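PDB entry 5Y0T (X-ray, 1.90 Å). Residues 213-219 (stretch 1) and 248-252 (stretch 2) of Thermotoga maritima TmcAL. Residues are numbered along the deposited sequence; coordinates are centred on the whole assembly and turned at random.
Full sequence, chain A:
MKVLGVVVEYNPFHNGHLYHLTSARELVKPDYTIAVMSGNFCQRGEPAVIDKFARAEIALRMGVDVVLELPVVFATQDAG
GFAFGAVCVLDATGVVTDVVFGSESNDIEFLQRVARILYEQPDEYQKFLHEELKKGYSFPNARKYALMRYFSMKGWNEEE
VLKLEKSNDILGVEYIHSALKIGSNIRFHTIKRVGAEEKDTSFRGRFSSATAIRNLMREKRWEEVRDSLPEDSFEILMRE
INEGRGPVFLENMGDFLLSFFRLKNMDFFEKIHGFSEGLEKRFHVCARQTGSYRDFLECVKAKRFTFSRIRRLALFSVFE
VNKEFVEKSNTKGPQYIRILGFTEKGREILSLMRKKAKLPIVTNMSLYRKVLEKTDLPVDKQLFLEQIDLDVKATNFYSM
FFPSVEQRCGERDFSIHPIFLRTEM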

# COMPACT_ATOMS: atom_id res chain seq x y z
N ILE A 213 -13.14 -24.06 11.99
CA ILE A 213 -13.28 -23.38 13.28
C ILE A 213 -13.24 -21.87 13.11
O ILE A 213 -13.99 -21.14 13.76
CB ILE A 213 -12.19 -23.85 14.26
CG1 ILE A 213 -12.39 -25.33 14.58
CG2 ILE A 213 -12.23 -23.03 15.56
CD1 ILE A 213 -11.18 -25.95 15.25
N ARG A 214 -12.38 -21.40 12.22
CA ARG A 214 -12.35 -19.97 11.92
C ARG A 214 -13.69 -19.54 11.34
O ARG A 214 -14.17 -18.44 11.60
CB ARG A 214 -11.20 -19.64 10.97
CG ARG A 214 -9.82 -19.78 11.63
CD ARG A 214 -8.71 -19.08 10.82
NE ARG A 214 -8.67 -19.53 9.43
CZ ARG A 214 -8.06 -20.63 9.00
NH1 ARG A 214 -7.43 -21.42 9.86
NH2 ARG A 214 -8.08 -20.95 7.71
N ASN A 215 -14.33 -20.40 10.55
CA ASN A 215 -15.64 -20.06 10.01
C ASN A 215 -16.72 -20.06 11.09
O ASN A 215 -17.67 -19.28 11.03
CB ASN A 215 -16.04 -21.01 8.87
CG ASN A 215 -15.31 -20.69 7.58
OD1 ASN A 215 -14.76 -19.60 7.43
ND2 ASN A 215 -15.31 -21.63 6.65
N LEU A 216 -16.57 -20.94 12.08
CA LEU A 216 -17.47 -20.93 13.23
C LEU A 216 -17.35 -19.60 13.98
O LEU A 216 -18.35 -19.04 14.42
CB LEU A 216 -17.17 -22.10 14.17
CG LEU A 216 -17.56 -23.50 13.69
CD1 LEU A 216 -17.04 -24.54 14.66
CD2 LEU A 216 -19.08 -23.64 13.52
N MET A 217 -16.12 -19.10 14.14
CA MET A 217 -15.94 -17.78 14.75
C MET A 217 -16.67 -16.68 13.98
O MET A 217 -17.38 -15.88 14.58
CB MET A 217 -14.46 -17.44 14.86
CG MET A 217 -13.69 -18.37 15.82
SD MET A 217 -11.98 -17.83 15.90
CE MET A 217 -11.13 -19.35 16.29
N ARG A 218 -16.48 -16.64 12.65
CA ARG A 218 -17.21 -15.69 11.78
C ARG A 218 -18.71 -15.69 12.02
O ARG A 218 -19.36 -14.64 12.06
CB ARG A 218 -16.96 -15.98 10.30
CG ARG A 218 -15.54 -15.69 9.81
CD ARG A 218 -15.39 -16.03 8.33
NE ARG A 218 -14.15 -15.47 7.77
CZ ARG A 218 -13.00 -16.13 7.68
NH1 ARG A 218 -12.91 -17.39 8.10
NH2 ARG A 218 -11.92 -15.54 7.16
N GLU A 219 -19.27 -16.89 12.19
CA GLU A 219 -20.70 -17.05 12.38
C GLU A 219 -21.08 -16.87 13.84
O GLU A 219 -22.25 -17.06 14.21
CB GLU A 219 -21.16 -18.42 11.89
CG GLU A 219 -20.96 -18.64 10.41
CD GLU A 219 -21.42 -20.00 9.97
OE1 GLU A 219 -22.43 -20.50 10.52
OE2 GLU A 219 -20.78 -20.59 9.07
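Stretch 2, residues 248-252: VFLEN

Stretch 2 packs against the last turns of a helix that runs from before I213 to R218. Its backbone enters extended, through V248 and F249, then takes helical phi/psi values from L250 to N252 without the regular bonds. The nearest CA atoms across the contact, those of R214 and F249, are 8.5 Å apart, so side chains bridge the gap. Beyond F249 the backbone moves off from the helix toward N252.

V248 stays out of reach of the helix. F249 makes the broadest contact. Its CA-to-CB bond points toward stretch 1. R218 CG lies over one face of the F249 ring, 3.7 Å from its centroid, in a CH-pi contact. M217 CB meets the ring edge at 4.0 Å from F249 CZ. R214 O is 3.7 Å from F249 CE1.

L250 contributes mainly its backbone: O of water 1 accepts from L250 N at 3.0 Å and, weakly, from R218 NH2 at 3.1 Å.

The E251 CA-to-CB bond points toward stretch 1, and its carboxylate closes a two-pronged salt bridge. R218 NE donates to E251 OE2 at 2.8 Å, and R218 NH2 donates to E251 OE1 at 2.8 Å. The carboxylate meets the guanidinium at its edge, while F249 CD1 lies over one face.

N252 does not touch stretch 1. Its OD1 accepts from F249 N at 2.8 Å, and N252 N donates to F249 O at 3.0 Å.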

# COMPACT_ATOMS: atom_id res chain seq x y z
N VAL A 248 -8.88 -11.77 13.84
CA VAL A 248 -8.44 -11.06 12.64
C VAL A 248 -8.70 -11.97 11.45
O VAL A 248 -8.26 -13.12 11.43
CB VAL A 248 -6.94 -10.71 12.70
CG1 VAL A 248 -6.49 -10.07 11.37
CG2 VAL A 248 -6.65 -9.77 13.89
N PHE A 249 -9.44 -11.47 10.45
CA PHE A 249 -9.78 -12.29 9.28
C PHE A 249 -9.22 -11.67 8.01
O PHE A 249 -8.99 -10.47 7.94
CB PHE A 249 -11.30 -12.46 9.13
CG PHE A 249 -11.96 -13.22 10.25
CD1 PHE A 249 -11.63 -14.55 10.50
CD2 PHE A 249 -12.93 -12.62 11.05
CE1 PHE A 249 -12.25 -15.25 11.52
CE2 PHE A 249 -13.55 -13.32 12.07
CZ PHE A 249 -13.20 -14.64 12.31
N LEU A 250 -8.99 -12.50 7.00
CA LEU A 250 -8.46 -12.00 5.72
C LEU A 250 -9.34 -10.91 5.14
O LEU A 250 -8.85 -9.94 4.56
CB LEU A 250 -8.33 -13.14 4.72
CG LEU A 250 -7.75 -12.74 3.37
CD1 LEU A 250 -6.37 -12.15 3.53
CD2 LEU A 250 -7.72 -13.96 2.46
N GLU A 251 -10.65 -11.06 5.29
CA GLU A 251 -11.55 -10.09 4.68
C GLU A 251 -11.39 -8.71 5.33
O GLU A 251 -11.65 -7.68 4.68
CB GLU A 251 -13.01 -10.58 4.76
CG GLU A 251 -13.52 -10.84 6.16
CD GLU A 251 -13.50 -12.31 6.55
OE1 GLU A 251 -12.61 -13.06 6.08
OE2 GLU A 251 -14.37 -12.71 7.35
N ASN A 252 -10.90 -8.66 6.57
CA ASN A 252 -10.58 -7.37 7.21
C ASN A 252 -9.44 -6.66 6.47
O ASN A 252 -9.35 -5.43 6.49
CB ASN A 252 -10.19 -7.55 8.70
CG ASN A 252 -11.24 -8.30 9.51
OD1 ASN A 252 -10.91 -9.12 10.36
ND2 ASN A 252 -12.51 -8.02 9.26
O HOH W 1 -8.91 -15.40 7.65